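Local coordinates for protein UDP-N-acetylglucosamine 2-epimerase (PDB 4NES) that probably catalyses the reversible epimerization at C-2 that interconverts UDP-N-acetylglucosamine and UDP-N-acetylmannosamine, working as a homodimer that binds UDP-N-acetylglucosamine and UDP, at residues L16-R21 with T175-K180; V81-K86 with S107-D112; V90-Q93 with T98-A101; A209-V212 with E216-K219; L218-E223 with V323-E328. All coordinates share one frame; numbering follows the deposited sequence.

Contact 1: L16-R21 with T175-K180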
# COMPACT_ATOMS: atom_id res chain seq x y z
N LEU A 16 20.01 -9.12 2.80
CA LEU A 16 19.56 -10.37 2.19
C LEU A 16 20.69 -11.38 2.06
O LEU A 16 20.42 -12.57 1.87
CB LEU A 16 18.92 -10.14 0.82
CG LEU A 16 17.51 -9.55 0.90
CD1 LEU A 16 17.14 -8.89 -0.43
CD2 LEU A 16 16.50 -10.62 1.32
N SER A 17 21.93 -10.94 2.15
CA SER A 17 23.06 -11.86 2.01
C SER A 17 23.02 -13.09 2.95
O SER A 17 23.33 -14.21 2.50
CB SER A 17 24.43 -11.14 2.02
OG SER A 17 24.80 -10.64 3.29
N PRO A 18 22.61 -12.92 4.22
CA PRO A 18 22.52 -14.13 5.06
C PRO A 18 21.40 -15.07 4.64
O PRO A 18 21.51 -16.29 4.88
CB PRO A 18 22.25 -13.57 6.45
CG PRO A 18 22.79 -12.15 6.41
CD PRO A 18 22.47 -11.69 5.02
N ILE A 19 20.34 -14.54 4.05
CA ILE A 19 19.26 -15.38 3.53
C ILE A 19 19.73 -16.16 2.31
O ILE A 19 19.49 -17.37 2.18
CB ILE A 19 18.01 -14.54 3.23
CG1 ILE A 19 17.38 -14.12 4.56
CG2 ILE A 19 17.02 -15.33 2.39
CD1 ILE A 19 16.38 -12.99 4.43
N ILE A 20 20.46 -15.48 1.43
CA ILE A 20 21.09 -16.13 0.29
C ILE A 20 22.06 -17.22 0.74
O ILE A 20 22.04 -18.34 0.19
CB ILE A 20 21.76 -15.10 -0.63
CG1 ILE A 20 20.68 -14.24 -1.29
CG2 ILE A 20 22.67 -15.78 -1.67
CD1 ILE A 20 21.17 -12.95 -1.92
N ARG A 21 22.89 -16.95 1.75
CA ARG A 21 23.82 -17.96 2.29
C ARG A 21 23.05 -19.21 2.74
O ARG A 21 23.46 -20.36 2.47
CB ARG A 21 24.62 -17.40 3.46
CG ARG A 21 25.75 -16.43 3.11
CD ARG A 21 26.95 -17.13 2.47
NE ARG A 21 26.79 -17.27 1.03
CZ ARG A 21 27.07 -16.32 0.15
NH1 ARG A 21 27.55 -15.15 0.56
NH2 ARG A 21 26.89 -16.53 -1.14
N THR A 175 27.03 -8.77 9.83
CA THR A 175 28.14 -8.12 10.52
C THR A 175 29.04 -9.21 11.11
O THR A 175 30.27 -9.09 11.11
CB THR A 175 27.63 -7.12 11.59
OG1 THR A 175 26.65 -6.26 11.01
CG2 THR A 175 28.76 -6.27 12.11
N LEU A 176 28.42 -10.30 11.57
CA LEU A 176 29.13 -11.45 12.14
C LEU A 176 29.76 -12.40 11.11
O LEU A 176 30.73 -13.09 11.44
CB LEU A 176 28.19 -12.24 13.07
CG LEU A 176 28.19 -11.93 14.57
CD1 LEU A 176 29.31 -12.71 15.26
CD2 LEU A 176 28.31 -10.43 14.85
N GLN A 177 29.21 -12.47 9.90
CA GLN A 177 29.82 -13.28 8.84
C GLN A 177 31.02 -12.55 8.20
O GLN A 177 31.97 -13.19 7.77
CB GLN A 177 28.78 -13.84 7.79
CG GLN A 177 27.85 -12.82 7.02
CD GLN A 177 26.73 -13.45 6.11
OE1 GLN A 177 26.45 -12.95 5.01
NE2 GLN A 177 26.08 -14.50 6.60
N ASN A 178 31.00 -11.22 8.23
CA ASN A 178 31.93 -10.40 7.44
C ASN A 178 33.01 -9.61 8.19
O ASN A 178 34.03 -9.24 7.59
CB ASN A 178 31.17 -9.48 6.48
CG ASN A 178 30.43 -10.24 5.40
OD1 ASN A 178 31.02 -10.72 4.44
ND2 ASN A 178 29.12 -10.36 5.57
N LEU A 179 32.81 -9.33 9.48
CA LEU A 179 33.82 -8.57 10.22
C LEU A 179 35.14 -9.32 10.26
O LEU A 179 36.19 -8.74 10.00
CB LEU A 179 33.35 -8.21 11.63
CG LEU A 179 33.62 -6.80 12.17
CD1 LEU A 179 33.83 -6.85 13.68
CD2 LEU A 179 34.79 -6.11 11.48
N LYS A 180 35.12 -10.61 10.57
CA LYS A 180 36.39 -11.34 10.61
C LYS A 180 37.02 -11.47 9.22
O LYS A 180 38.25 -11.44 9.11
CB LYS A 180 36.26 -12.69 11.34
CG LYS A 180 35.45 -13.74 10.62
CD LYS A 180 35.53 -15.09 11.34
CE LYS A 180 34.30 -15.35 12.21
NZ LYS A 180 34.31 -16.70 12.84
O HOH W 1 28.27 -13.91 3.14
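Gln177 lays its amide end against the Pro18 ring and Arg21 CG by van der Waals contact. Pro18 CB is 3.9 Å from Gln177 NE2, and Pro18 CG sits 4.0 Å from both Gln177 OE1 and Gln177 NE2, so the amide meets the pyrrolidine ring with both of its polar atoms. The two side chains cross at about a right angle. On the next turn, Arg21 CG approaches Gln177 NE2 to 4.0 Å. Gln177 spans the gap because its CG is turned between the backbone N and the carbonyl carbon (chi1 56°) and the chain beyond is extended, which carries the amide across to helix 10-23; the local axes are 10.8 Å apart.

Those axes are nearly perpendicular, at 92°. Helix 10-23 belongs to the N-terminal Rossmann-like half of this GT-B fold. Helix 170-183 follows strand 164-166 and also packs, through Thr175 and Asn178, on helix 271-280 of the C-terminal half, which places the contact at the junction of the domains.

The polar contacts are indirect. A water accepts from Arg21 NH1 at 3.0 Å and donates to Gln177 OE1 at 2.8 Å. It lies at the edge of the guanidinium, in its plane, and that plane is tilted 29° from the Gln177 amide. Arg21 is fixed further by a salt bridge to Glu24 and by hydrogen bonds to the carbonyls of Leu51 and Asn52. Ser17 OG comes within 3.3 Å of Gln177 OE1, but the hydroxyl hydrogen-bonds to the carbonyl of Ile14, in its own helix.

Contact 2: V81-K86 with S107-D112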
# COMPACT_ATOMS: atom_id res chain seq x y z
N VAL A 81 7.71 -10.28 -14.91
CA VAL A 81 8.53 -11.39 -14.46
C VAL A 81 7.73 -12.39 -13.64
O VAL A 81 7.83 -13.60 -13.87
CB VAL A 81 9.73 -10.90 -13.65
CG1 VAL A 81 10.52 -12.10 -13.14
CG2 VAL A 81 10.61 -10.00 -14.49
N LEU A 82 6.93 -11.91 -12.69
CA LEU A 82 6.20 -12.83 -11.81
C LEU A 82 5.12 -13.62 -12.55
O LEU A 82 4.83 -14.77 -12.19
CB LEU A 82 5.63 -12.12 -10.58
CG LEU A 82 6.67 -11.51 -9.64
CD1 LEU A 82 5.99 -10.92 -8.42
CD2 LEU A 82 7.74 -12.52 -9.23
N LEU A 83 4.51 -13.01 -13.57
CA LEU A 83 3.55 -13.73 -14.42
C LEU A 83 4.21 -14.86 -15.20
O LEU A 83 3.57 -15.88 -15.49
CB LEU A 83 2.87 -12.76 -15.38
CG LEU A 83 1.77 -11.90 -14.76
CD1 LEU A 83 1.30 -10.84 -15.75
CD2 LEU A 83 0.60 -12.75 -14.31
N LYS A 84 5.48 -14.68 -15.56
CA LYS A 84 6.22 -15.69 -16.29
C LYS A 84 6.74 -16.78 -15.37
O LYS A 84 6.56 -17.97 -15.65
CB LYS A 84 7.38 -15.06 -17.04
CG LYS A 84 8.31 -16.09 -17.65
CD LYS A 84 9.52 -15.43 -18.29
CE LYS A 84 10.39 -16.45 -18.99
NZ LYS A 84 11.51 -15.80 -19.71
N GLU A 85 7.38 -16.37 -14.28
CA GLU A 85 8.09 -17.31 -13.41
C GLU A 85 7.21 -17.98 -12.36
O GLU A 85 7.51 -19.08 -11.90
CB GLU A 85 9.29 -16.62 -12.74
CG GLU A 85 10.37 -16.18 -13.72
CD GLU A 85 11.03 -17.34 -14.47
OE1 GLU A 85 10.85 -18.51 -14.07
OE2 GLU A 85 11.74 -17.07 -15.46
N LYS A 86 6.12 -17.31 -11.99
CA LYS A 86 5.16 -17.88 -11.03
C LYS A 86 5.77 -18.51 -9.78
O LYS A 86 5.51 -19.68 -9.48
CB LYS A 86 4.22 -18.85 -11.75
CG LYS A 86 3.47 -18.20 -12.91
CD LYS A 86 2.46 -19.16 -13.54
CE LYS A 86 3.12 -20.42 -14.07
NZ LYS A 86 4.03 -20.17 -15.22
N SER A 107 1.05 -9.49 -4.04
CA SER A 107 -0.23 -9.57 -3.35
C SER A 107 -1.41 -9.66 -4.32
O SER A 107 -2.33 -10.45 -4.11
CB SER A 107 -0.41 -8.39 -2.39
OG SER A 107 -0.64 -7.18 -3.08
N LYS A 108 -1.39 -8.87 -5.39
CA LYS A 108 -2.48 -8.91 -6.36
C LYS A 108 -2.45 -10.18 -7.21
O LYS A 108 -3.46 -10.58 -7.77
CB LYS A 108 -2.48 -7.67 -7.25
CG LYS A 108 -2.79 -6.36 -6.52
CD LYS A 108 -4.25 -6.31 -6.05
CE LYS A 108 -4.59 -4.98 -5.37
NZ LYS A 108 -4.64 -3.83 -6.33
N LEU A 109 -1.27 -10.81 -7.32
CA LEU A 109 -1.15 -12.07 -8.04
C LEU A 109 -1.42 -13.26 -7.13
O LEU A 109 -1.34 -14.41 -7.57
CB LEU A 109 0.25 -12.21 -8.64
CG LEU A 109 0.61 -11.28 -9.81
CD1 LEU A 109 2.03 -11.57 -10.30
CD2 LEU A 109 -0.39 -11.41 -10.96
N LYS A 110 -1.74 -12.99 -5.87
CA LYS A 110 -2.01 -14.01 -4.85
C LYS A 110 -0.79 -14.89 -4.57
O LYS A 110 -0.90 -16.09 -4.29
CB LYS A 110 -3.26 -14.82 -5.19
CG LYS A 110 -4.46 -13.92 -5.45
CD LYS A 110 -5.75 -14.70 -5.59
CE LYS A 110 -6.86 -13.77 -6.07
NZ LYS A 110 -8.22 -14.34 -5.84
N ILE A 111 0.39 -14.26 -4.63
CA ILE A 111 1.65 -14.91 -4.28
C ILE A 111 2.03 -14.46 -2.89
O ILE A 111 2.08 -13.26 -2.61
CB ILE A 111 2.77 -14.50 -5.26
CG1 ILE A 111 2.46 -14.98 -6.67
CG2 ILE A 111 4.13 -15.04 -4.79
CD1 ILE A 111 3.38 -14.40 -7.74
N ASP A 112 2.31 -15.41 -2.00
CA ASP A 112 2.68 -15.08 -0.62
C ASP A 112 3.90 -14.17 -0.56
O ASP A 112 4.92 -14.41 -1.22
CB ASP A 112 2.96 -16.34 0.19
CG ASP A 112 1.71 -17.14 0.52
OD1 ASP A 112 0.59 -16.69 0.20
OD2 ASP A 112 1.85 -18.24 1.10
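Leu109 reaches toward the last turns of helix 67-85 and divides its two methyls between neighbouring leucines: Leu109 CD1 is 3.7 Å from Leu82 CB, while Leu109 CD2 meets Leu83 CD2, also at 3.7 Å. The Leu83 and Leu109 side chains cross at about a right angle and touch methyl to methyl. Ile111 adds a looser contact, its CD1 lying 4.3 Å from Leu82 CB. The fork of Leu109 is set by a CG anti to the carbonyl carbon (chi1 -70°).

Backbone turns place these side chains. Lys110 takes a positive phi in a Schellman motif that ends helix 97-108, with Lys110 N bonded to Ser107 O at 3.1 Å. This reversal brings Leu109 and Ile111, from before and after it, to bear on the same helix. On the other side Lys86, also of positive phi, closes helix 67-85 through a bond from Lys86 N to Leu82 O of 2.9 Å.

Further out, Leu82 continues inward onto Ile33 of strand 30-34 and Val105 of helix 97-108, and Ile111 rests on Ala106. Lys108 bonds to Asn97 and Asn132 of the second subunit, while Asp112 pairs with Val90, so the contact joins two helix ends beside the parallel sheet of the N-terminal domain.

Contact 3: V90-Q93 with T98-A101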
# COMPACT_ATOMS: atom_id res chain seq x y z
N VAL A 90 7.46 -14.65 -2.55
CA VAL A 90 8.33 -13.52 -2.85
C VAL A 90 8.91 -12.98 -1.55
O VAL A 90 8.18 -12.74 -0.58
CB VAL A 90 7.56 -12.43 -3.62
CG1 VAL A 90 8.24 -11.06 -3.51
CG2 VAL A 90 7.38 -12.83 -5.07
N VAL A 91 10.23 -12.81 -1.52
CA VAL A 91 10.90 -12.27 -0.35
C VAL A 91 11.36 -10.84 -0.64
O VAL A 91 12.02 -10.60 -1.66
CB VAL A 91 12.12 -13.13 0.04
CG1 VAL A 91 12.92 -12.46 1.14
CG2 VAL A 91 11.68 -14.51 0.50
N VAL A 92 11.00 -9.91 0.24
CA VAL A 92 11.48 -8.53 0.16
C VAL A 92 12.00 -8.10 1.52
O VAL A 92 11.49 -8.55 2.55
CB VAL A 92 10.39 -7.56 -0.32
CG1 VAL A 92 10.11 -7.78 -1.81
CG2 VAL A 92 9.13 -7.69 0.53
N GLN A 93 13.01 -7.24 1.51
CA GLN A 93 13.67 -6.84 2.75
C GLN A 93 13.61 -5.35 2.95
O GLN A 93 14.11 -4.59 2.14
CB GLN A 93 15.16 -7.25 2.73
CG GLN A 93 15.92 -7.05 4.06
CD GLN A 93 16.26 -5.60 4.38
OE1 GLN A 93 16.81 -4.88 3.55
NE2 GLN A 93 15.93 -5.17 5.58
N THR A 98 11.45 -0.43 -3.89
CA THR A 98 11.53 -1.77 -4.44
C THR A 98 10.72 -2.76 -3.60
O THR A 98 10.01 -3.61 -4.15
CB THR A 98 12.98 -2.23 -4.54
OG1 THR A 98 13.63 -1.50 -5.59
CG2 THR A 98 13.05 -3.72 -4.84
N VAL A 99 10.81 -2.64 -2.28
CA VAL A 99 10.10 -3.53 -1.37
C VAL A 99 8.59 -3.40 -1.56
O VAL A 99 7.87 -4.39 -1.70
CB VAL A 99 10.46 -3.22 0.09
CG1 VAL A 99 9.56 -3.98 1.06
CG2 VAL A 99 11.92 -3.53 0.33
N LEU A 100 8.10 -2.17 -1.55
CA LEU A 100 6.68 -1.93 -1.71
C LEU A 100 6.19 -2.45 -3.06
O LEU A 100 5.16 -3.11 -3.13
CB LEU A 100 6.35 -0.45 -1.57
CG LEU A 100 4.88 -0.10 -1.84
CD1 LEU A 100 3.99 -0.77 -0.80
CD2 LEU A 100 4.66 1.42 -1.85
N ALA A 101 6.94 -2.17 -4.12
CA ALA A 101 6.50 -2.57 -5.46
C ALA A 101 6.45 -4.09 -5.56
O ALA A 101 5.48 -4.66 -6.08
CB ALA A 101 7.42 -1.99 -6.52
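The chain runs from strand 89-93 through a short loop into helix 97-108 and brings the CA atoms of Val92 and Val99 within 5.4 Å of each other. Both valines point toward the opposing segment. Val99 CG1, set anti to its amide nitrogen (chi1 171°), lies 3.8 Å from Val92 CG2 and 3.9 Å from Val92 CB, so that it packs against both the CB and one methyl of Val92. The other branch of the same side chain, Val99 CG2, stands only 3.0 Å from Gln93 O, a tight CH-to-oxygen approach which indicates that the helix start is pressed close against the end of the strand. Val92 CG1 in turn comes within 4.1 Å of Val99 O.

Gln93 contributes here through its carbonyl; its side chain starts away from the helix 97-108 segment and packs on Glu12, Lys15 and Leu16 of helix 10-23. The strand itself is buried among parallel neighbours: Val91 pairs with Ser4 and Ile6, and Val92 with Ala114.

The Gln93 side chain is about 7 Å from the bound UDP and that of Val99 about 8 Å from UDP-N-acetylglucosamine. Such a strand-loop-helix junction, opening the beta-alpha-beta unit of strands 89-93 and 112-116, is a Rossmann-like element of the N-terminal domain, here close to the ligands bound in the cleft between the two domains of the GT-B fold.

Contact 4: A209-V212 with E216-K219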
# COMPACT_ATOMS: atom_id res chain seq x y z
N ALA A 209 15.99 11.41 2.93
CA ALA A 209 15.38 12.42 2.08
C ALA A 209 15.03 13.68 2.88
O ALA A 209 15.27 14.81 2.43
CB ALA A 209 14.14 11.87 1.39
N GLU A 210 14.48 13.48 4.08
CA GLU A 210 14.01 14.61 4.88
C GLU A 210 15.16 15.47 5.41
O GLU A 210 14.94 16.61 5.84
CB GLU A 210 13.13 14.11 6.03
CG GLU A 210 13.78 13.06 6.92
CD GLU A 210 13.54 11.61 6.47
OE1 GLU A 210 13.25 11.36 5.29
OE2 GLU A 210 13.64 10.72 7.33
N ASN A 211 16.38 14.95 5.37
CA ASN A 211 17.56 15.69 5.82
C ASN A 211 18.34 16.35 4.70
O ASN A 211 18.92 17.42 4.89
CB ASN A 211 18.54 14.77 6.56
CG ASN A 211 18.15 14.54 8.01
OD1 ASN A 211 17.47 15.36 8.62
ND2 ASN A 211 18.60 13.43 8.57
N VAL A 212 18.41 15.71 3.54
CA VAL A 212 19.31 16.20 2.50
C VAL A 212 18.57 16.90 1.36
O VAL A 212 19.18 17.64 0.60
CB VAL A 212 20.24 15.08 1.95
CG1 VAL A 212 20.99 14.36 3.08
CG2 VAL A 212 19.45 14.08 1.10
N GLU A 216 17.70 23.95 4.42
CA GLU A 216 18.03 24.52 5.73
C GLU A 216 18.28 23.43 6.79
O GLU A 216 19.05 23.65 7.73
CB GLU A 216 17.02 25.60 6.14
CG GLU A 216 16.93 26.78 5.14
CD GLU A 216 18.21 27.61 5.05
OE1 GLU A 216 18.73 28.02 6.11
OE2 GLU A 216 18.71 27.87 3.94
N ARG A 217 17.67 22.25 6.63
CA ARG A 217 18.03 21.13 7.49
C ARG A 217 19.45 20.66 7.19
O ARG A 217 20.23 20.41 8.10
CB ARG A 217 17.05 19.95 7.33
CG ARG A 217 15.90 19.95 8.33
CD ARG A 217 15.20 18.59 8.37
NE ARG A 217 15.92 17.59 9.14
CZ ARG A 217 15.72 17.35 10.43
NH1 ARG A 217 14.82 18.05 11.11
NH2 ARG A 217 16.42 16.40 11.05
N LEU A 218 19.77 20.55 5.91
CA LEU A 218 21.11 20.13 5.49
C LEU A 218 22.16 21.14 5.95
O LEU A 218 23.22 20.76 6.44
CB LEU A 218 21.17 19.95 3.98
CG LEU A 218 22.46 19.35 3.40
CD1 LEU A 218 22.81 18.05 4.10
CD2 LEU A 218 22.28 19.13 1.91
N LYS A 219 21.85 22.43 5.79
CA LYS A 219 22.74 23.49 6.27
C LYS A 219 22.95 23.39 7.78
O LYS A 219 24.08 23.52 8.27
CB LYS A 219 22.18 24.86 5.91
CG LYS A 219 22.84 26.00 6.67
CD LYS A 219 22.29 27.35 6.25
CE LYS A 219 22.72 27.69 4.83
NZ LYS A 219 22.19 29.01 4.40
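Arg217 grips Asn211 side-on, with two nitrogens on a single oxygen. Arg217 NE and Arg217 NH2 each donate to Asn211 OD1 at 2.8 Å, and sharing one acceptor bends both bonds, to N-H...O angles of 144° and 137°. The oxygen lies at the guanidinium edge, in its plane, and the two flat groups are nearly coplanar; Arg217 NE comes almost straight on to the carbonyl bond. The bend at chi3 of Arg217 (78°) swings the guanidinium over to this position. The other end of the amide is held as well, since Asn211 ND2 donates to Asp287 and to the carbonyl of Leu305, which fixes its rotation. A leucine in place of Arg217 would probably leave the buried Asn211 OD1 without its two donors and the amide held from one end alone.

Around this clasp the backbone is close. Arg217 CD passes 3.2 Å from Glu210 O, and Leu218 CB lies 3.5 Å from Asn211 O. Leu218 N is 3.4 Å from that same Asn211 O, but the angle is too poor for a hydrogen bond. The apolar side follows, with Leu218 CD2 3.7 Å from Val212 O and Leu218 CD1 4.2 Å from Val212 CG1; Leu218 continues onto Leu206, Leu248 and Leu253.

Val212 has its side chain about 5 Å from that of His207, probably an active-site residue. The short helix 209-212 turning into helix 215-232 forms the link after strand 201-205 in the C-terminal Rossmann-like domain, at the edge of the catalytic cleft characteristic of GT-B enzymes.

Contact 5: L218-E223 with V323-E328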
# COMPACT_ATOMS: atom_id res chain seq x y z
N LEU A 218 19.77 20.55 5.91
CA LEU A 218 21.11 20.13 5.49
C LEU A 218 22.16 21.14 5.95
O LEU A 218 23.22 20.76 6.44
CB LEU A 218 21.17 19.95 3.98
CG LEU A 218 22.46 19.35 3.40
CD1 LEU A 218 22.81 18.05 4.10
CD2 LEU A 218 22.28 19.13 1.91
N LYS A 219 21.85 22.43 5.79
CA LYS A 219 22.74 23.49 6.27
C LYS A 219 22.95 23.39 7.78
O LYS A 219 24.08 23.52 8.27
CB LYS A 219 22.18 24.86 5.91
CG LYS A 219 22.84 26.00 6.67
CD LYS A 219 22.29 27.35 6.25
CE LYS A 219 22.72 27.69 4.83
NZ LYS A 219 22.19 29.01 4.40
N ASN A 220 21.87 23.15 8.52
CA ASN A 220 21.96 23.00 9.97
C ASN A 220 22.87 21.86 10.39
O ASN A 220 23.63 21.98 11.34
CB ASN A 220 20.58 22.82 10.58
CG ASN A 220 19.83 24.12 10.76
OD1 ASN A 220 20.43 25.19 10.72
ND2 ASN A 220 18.52 24.03 10.96
N ILE A 221 22.76 20.73 9.69
CA ILE A 221 23.58 19.57 9.99
C ILE A 221 25.06 19.84 9.67
O ILE A 221 25.94 19.54 10.49
CB ILE A 221 23.08 18.33 9.23
CG1 ILE A 221 21.74 17.87 9.82
CG2 ILE A 221 24.10 17.19 9.31
CD1 ILE A 221 20.99 16.90 8.95
N VAL A 222 25.32 20.41 8.50
CA VAL A 222 26.69 20.80 8.15
C VAL A 222 27.30 21.76 9.18
O VAL A 222 28.44 21.57 9.60
CB VAL A 222 26.76 21.40 6.73
CG1 VAL A 222 28.12 22.03 6.48
CG2 VAL A 222 26.48 20.32 5.69
N GLU A 223 26.53 22.77 9.59
CA GLU A 223 26.94 23.70 10.65
C GLU A 223 27.30 22.92 11.91
O GLU A 223 28.33 23.16 12.53
CB GLU A 223 25.80 24.67 10.98
CG GLU A 223 26.19 26.14 11.08
CD GLU A 223 26.89 26.51 12.38
OE1 GLU A 223 26.30 27.28 13.17
OE2 GLU A 223 28.04 26.06 12.61
N VAL A 323 19.43 13.42 17.88
CA VAL A 323 19.71 14.86 17.94
C VAL A 323 19.09 15.68 16.81
O VAL A 323 19.19 16.92 16.81
CB VAL A 323 21.23 15.15 17.96
CG1 VAL A 323 21.87 14.49 19.16
CG2 VAL A 323 21.89 14.69 16.67
N GLY A 324 18.47 15.01 15.85
CA GLY A 324 17.89 15.67 14.70
C GLY A 324 18.82 16.64 14.00
O GLY A 324 19.98 16.31 13.68
N ASP A 325 18.28 17.85 13.83
CA ASP A 325 18.79 19.02 13.12
C ASP A 325 19.60 19.91 14.06
O ASP A 325 20.34 20.80 13.62
CB ASP A 325 17.53 19.80 12.68
CG ASP A 325 17.82 21.10 11.95
OD1 ASP A 325 18.30 22.07 12.57
OD2 ASP A 325 17.49 21.17 10.75
N ASN A 326 19.46 19.66 15.35
CA ASN A 326 19.82 20.61 16.40
C ASN A 326 21.30 20.56 16.77
O ASN A 326 21.77 19.54 17.27
CB ASN A 326 18.95 20.31 17.63
CG ASN A 326 19.11 21.32 18.76
OD1 ASN A 326 20.21 21.69 19.15
ND2 ASN A 326 17.98 21.76 19.30
N LYS A 327 22.04 21.65 16.56
CA LYS A 327 23.48 21.60 16.79
C LYS A 327 23.82 21.55 18.28
O LYS A 327 24.82 20.94 18.66
CB LYS A 327 24.23 22.70 16.04
CG LYS A 327 24.23 24.08 16.67
CD LYS A 327 24.91 25.06 15.71
CE LYS A 327 24.96 26.47 16.28
NZ LYS A 327 25.78 27.36 15.41
N GLU A 328 22.99 22.17 19.12
CA GLU A 328 23.24 22.14 20.55
C GLU A 328 23.03 20.72 21.09
O GLU A 328 23.81 20.24 21.93
CB GLU A 328 22.33 23.12 21.29
CG GLU A 328 22.09 24.42 20.55
CD GLU A 328 23.25 25.39 20.62
OE1 GLU A 328 23.94 25.43 21.66
OE2 GLU A 328 23.46 26.12 19.64
O HOH W 2 23.64 19.99 13.87
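Asn220 meets the carboxylate of Asp325 with its CB, CG and ND2. Its CB begins close, 3.1 Å from Asp325 OD1. Asn220 CG, placed anti to the carbonyl carbon (chi1 -81°), is likewise 3.1 Å from Asp325 OD1. At the tip, Asn220 ND2 donates to Asp325 OD2 at 3.0 Å in a nearly straight bond of 168°; the oxygen lies in the amide plane and receives the N-H on its syn lone pair, the side of its partner oxygen. A second, weak bond runs from Asn220 ND2 to Asp325 OD1 at 2.5 Å, short enough to be treated with caution. The amide and carboxylate planes are 85° apart, so the amide meets the acid almost perpendicularly.

Asp325 is held in place by a type II' turn from Val323 to Asn326, closed by Asn326 N to Val323 O at 3.1 Å. Asn326 then serves as the N-cap of helix 327-338, its side chain accepting a weak bond from Glu328 N and a further bond from Lys329 N. With an alanine here instead of Asp325, the carboxylate goes, and Asn220 ND2 is likely to be left without its acceptor and its amide freer to turn.

One helical turn on from Asn220, Glu223 faces Lys327, whose extended chain runs toward it. The modelled approach of Glu223 OE1 to Lys327 NZ is too short to be trusted, so the geometry of this ion pair is doubtful; Lys327 also has a salt bridge to Glu227. At this surface joint between helix 215-232 and the turn after strand 320-322, a neutral amide serves one acid, while Lys327 may offset the charge of Glu227 and, if its modelled place is right, of Glu223.

In the fold
Contacts 2 and 3 lie in the N-terminal domain, contacts 4 and 5 in the C-terminal domain, and contact 1 near the junction between them. Contacts 2 and 3, with centres 12 Å apart, share helix 97-108; contact 3 is nested along the chain within the loop closed by contact 2, and both lie within that closed by contact 1. Leu16 packs on Val91 and Gln93, joining contact 1 to the same sheet. Later in the chain, contacts 4 and 5, centres 9 Å apart, share Leu218 and Lys219 of helix 215-232, where Arg217 CG touches Asp325 OD2. Contacts 3 and 4 are 27 Å apart, centre to centre, each near bound nucleotide ligands in the cleft between the domains.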